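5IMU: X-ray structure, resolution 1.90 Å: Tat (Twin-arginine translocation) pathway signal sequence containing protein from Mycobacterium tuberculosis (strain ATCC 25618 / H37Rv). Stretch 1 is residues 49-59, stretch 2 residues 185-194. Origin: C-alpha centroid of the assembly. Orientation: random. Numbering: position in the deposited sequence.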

# COMPACT_ATOMS: atom_id res chain seq x y z
N ASP A 49 -3.62 -8.00 3.65
CA ASP A 49 -4.92 -8.34 3.08
C ASP A 49 -5.91 -7.18 3.15
O ASP A 49 -7.12 -7.38 2.97
CB ASP A 49 -5.51 -9.58 3.77
CG ASP A 49 -5.78 -9.36 5.25
OD1 ASP A 49 -5.36 -8.32 5.81
OD2 ASP A 49 -6.41 -10.24 5.87
N LEU A 50 -5.41 -5.96 3.38
CA LEU A 50 -6.29 -4.79 3.44
C LEU A 50 -7.07 -4.61 2.14
O LEU A 50 -8.27 -4.34 2.17
CB LEU A 50 -5.46 -3.54 3.75
CG LEU A 50 -6.18 -2.19 3.83
CD1 LEU A 50 -7.19 -2.16 4.98
CD2 LEU A 50 -5.18 -1.05 3.96
N ALA A 51 -6.40 -4.77 1.00
CA ALA A 51 -7.06 -4.57 -0.29
C ALA A 51 -6.31 -5.25 -1.43
O ALA A 51 -5.81 -4.58 -2.34
CB ALA A 51 -7.21 -3.08 -0.58
N GLY A 52 -6.22 -6.58 -1.39
CA GLY A 52 -5.73 -7.36 -2.52
C GLY A 52 -4.26 -7.23 -2.83
O GLY A 52 -3.83 -7.69 -3.89
N GLY A 53 -3.46 -6.65 -1.94
CA GLY A 53 -2.04 -6.46 -2.17
C GLY A 53 -1.59 -5.01 -2.16
O GLY A 53 -0.37 -4.75 -2.20
N TRP A 54 -2.52 -4.07 -2.11
CA TRP A 54 -2.17 -2.66 -2.00
C TRP A 54 -1.55 -2.38 -0.64
O TRP A 54 -1.94 -2.96 0.38
CB TRP A 54 -3.44 -1.82 -2.20
CG TRP A 54 -3.29 -0.34 -2.09
CD1 TRP A 54 -2.70 0.50 -3.00
CD2 TRP A 54 -3.78 0.50 -1.04
NE1 TRP A 54 -2.78 1.80 -2.56
CE2 TRP A 54 -3.44 1.83 -1.36
CE3 TRP A 54 -4.48 0.25 0.15
CZ2 TRP A 54 -3.77 2.91 -0.53
CZ3 TRP A 54 -4.80 1.32 0.97
CH2 TRP A 54 -4.45 2.63 0.63
N ILE A 55 -0.55 -1.50 -0.62
CA ILE A 55 0.13 -1.10 0.61
C ILE A 55 -0.25 0.34 0.90
O ILE A 55 -0.03 1.22 0.06
CB ILE A 55 1.66 -1.26 0.50
CG1 ILE A 55 2.02 -2.66 0.00
CG2 ILE A 55 2.31 -0.99 1.85
CD1 ILE A 55 1.45 -3.78 0.84
N PRO A 56 -0.81 0.65 2.08
CA PRO A 56 -1.28 2.01 2.34
C PRO A 56 -0.12 3.00 2.41
O PRO A 56 1.02 2.61 2.72
CB PRO A 56 -2.00 1.89 3.69
CG PRO A 56 -1.39 0.68 4.34
CD PRO A 56 -1.09 -0.26 3.21
N PRO A 57 -0.38 4.28 2.13
CA PRO A 57 0.74 5.23 1.99
C PRO A 57 1.49 5.52 3.28
O PRO A 57 2.67 5.90 3.22
CB PRO A 57 0.07 6.50 1.44
CG PRO A 57 -1.30 6.07 1.00
CD PRO A 57 -1.67 4.91 1.85
N HIS A 58 0.86 5.37 4.44
CA HIS A 58 1.53 5.76 5.68
C HIS A 58 2.50 4.70 6.18
O HIS A 58 3.13 4.91 7.23
CB HIS A 58 0.50 6.09 6.76
CG HIS A 58 -0.29 4.91 7.25
ND1 HIS A 58 -1.19 4.25 6.46
CD2 HIS A 58 -0.31 4.29 8.45
CE1 HIS A 58 -1.74 3.26 7.15
NE2 HIS A 58 -1.22 3.27 8.36
N VAL A 59 2.66 3.59 5.47
CA VAL A 59 3.61 2.54 5.84
C VAL A 59 4.81 2.65 4.91
O VAL A 59 4.67 2.56 3.69
CB VAL A 59 2.97 1.15 5.75
CG1 VAL A 59 4.02 0.07 5.98
CG2 VAL A 59 1.84 1.02 6.77
N ALA A 185 -14.72 2.62 0.76
CA ALA A 185 -13.89 3.59 1.48
C ALA A 185 -12.41 3.42 1.15
O ALA A 185 -11.67 4.40 1.14
CB ALA A 185 -14.12 3.45 2.99
N VAL A 186 -11.97 2.19 0.88
CA VAL A 186 -10.59 1.97 0.48
C VAL A 186 -10.31 2.64 -0.86
O VAL A 186 -9.25 3.27 -1.05
CB VAL A 186 -10.27 0.46 0.44
CG1 VAL A 186 -8.89 0.22 -0.14
CG2 VAL A 186 -10.38 -0.14 1.83
N GLY A 187 -11.24 2.53 -1.80
CA GLY A 187 -11.07 3.20 -3.08
C GLY A 187 -10.93 4.71 -2.93
O GLY A 187 -10.09 5.32 -3.59
N ASP A 188 -11.74 5.31 -2.06
CA ASP A 188 -11.59 6.74 -1.78
C ASP A 188 -10.21 7.06 -1.23
O ASP A 188 -9.57 8.04 -1.64
CB ASP A 188 -12.68 7.19 -0.80
CG ASP A 188 -14.06 7.24 -1.43
OD1 ASP A 188 -14.21 6.78 -2.58
OD2 ASP A 188 -14.99 7.73 -0.77
N TRP A 189 -9.74 6.24 -0.29
CA TRP A 189 -8.38 6.37 0.25
C TRP A 189 -7.35 6.36 -0.87
O TRP A 189 -6.42 7.18 -0.89
CB TRP A 189 -8.13 5.24 1.24
CG TRP A 189 -6.90 5.35 2.10
CD1 TRP A 189 -5.96 6.33 2.08
CD2 TRP A 189 -6.50 4.42 3.12
NE1 TRP A 189 -4.99 6.08 3.03
CE2 TRP A 189 -5.30 4.91 3.67
CE3 TRP A 189 -7.04 3.23 3.61
CZ2 TRP A 189 -4.63 4.24 4.70
CZ3 TRP A 189 -6.37 2.57 4.62
CH2 TRP A 189 -5.18 3.07 5.16
N MET A 190 -7.51 5.45 -1.84
CA MET A 190 -6.56 5.35 -2.94
C MET A 190 -6.58 6.59 -3.83
O MET A 190 -5.52 7.10 -4.22
CB MET A 190 -6.85 4.10 -3.77
CG MET A 190 -6.57 2.78 -3.05
SD MET A 190 -7.26 1.37 -3.93
CE MET A 190 -6.58 0.01 -2.99
N LEU A 191 -7.77 7.08 -4.17
CA LEU A 191 -7.87 8.26 -5.03
C LEU A 191 -7.28 9.49 -4.35
O LEU A 191 -6.57 10.28 -4.99
CB LEU A 191 -9.32 8.52 -5.42
CG LEU A 191 -9.84 7.90 -6.72
CD1 LEU A 191 -11.26 8.37 -7.00
CD2 LEU A 191 -8.92 8.21 -7.89
N LEU A 192 -7.57 9.68 -3.06
CA LEU A 192 -6.98 10.80 -2.34
C LEU A 192 -5.47 10.68 -2.26
O LEU A 192 -4.75 11.68 -2.36
CB LEU A 192 -7.59 10.90 -0.94
CG LEU A 192 -9.10 11.11 -0.85
CD1 LEU A 192 -9.58 10.98 0.59
CD2 LEU A 192 -9.49 12.47 -1.42
N ALA A 193 -4.96 9.45 -2.08
CA ALA A 193 -3.52 9.24 -2.03
C ALA A 193 -2.86 9.58 -3.36
O ALA A 193 -1.74 10.10 -3.39
CB ALA A 193 -3.22 7.79 -1.64
N ALA A 194 -3.55 9.29 -4.47
CA ALA A 194 -3.00 9.64 -5.77
C ALA A 194 -2.90 11.15 -5.95
O ALA A 194 -1.92 11.65 -6.49
CB ALA A 194 -3.86 9.02 -6.88

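No hydrogen bond crosses between these stretches; a helix, 185-194, and an irregular segment are held by apolar packing that buries 417 Å² in all. The helix contributes four residues, Val186, Trp189, Met190 and Ala193, whose spacing of three, one and three keeps them on a single side of the helix. The helix's other six residues do not touch stretch 1.

Val186 comes first. Its CB points toward the loop, and with chi1 in t its CG1 lies 3.7 Å from Ala51 CB, a small methyl; the CA atoms of Ala51 and Val186 are 7.5 Å apart. Ala51 also opens a type I' turn closing at Trp54; Gly52 has a positive phi, which favours glycine, and at Gly53 a CB would be jammed against the carbonyl O of Gly52. Both ends of the turn, Ala51 and Trp54, touch the helix.

Trp189 is the broad platform, covered over 93 Å². Trp54 meets it edge to face: Trp54 CH2 sits 3.7 Å from Trp189 CD2, with the planes at 80° and the six-membered ring centroids 5.2 Å apart. Around the indole, Leu50 CD2 reaches CZ3 of Trp189 at 3.9 Å, and Pro56 CB approaches Trp189 CZ2 at 3.7 Å. His58 ND1 lies at the indole's edge, 3.9 Å from Trp189 CZ2, its ring rim to rim with the six-membered ring.

Met190 starts sideways, but its extended m, t, t chain brings the terminal methyl over a face of Trp54. Met190 CE is 3.4 Å from Trp54 CG, a CH-pi contact that a flexible, unbranched side chain is well suited to make. Thus Trp54 offers its edge to Trp189 and a face to Met190.

Ala193 ends the contact: its CB lies 3.7 Å from Pro57 CG, a small methyl against a rigid ring, with the two CA atoms 7.1 Å apart.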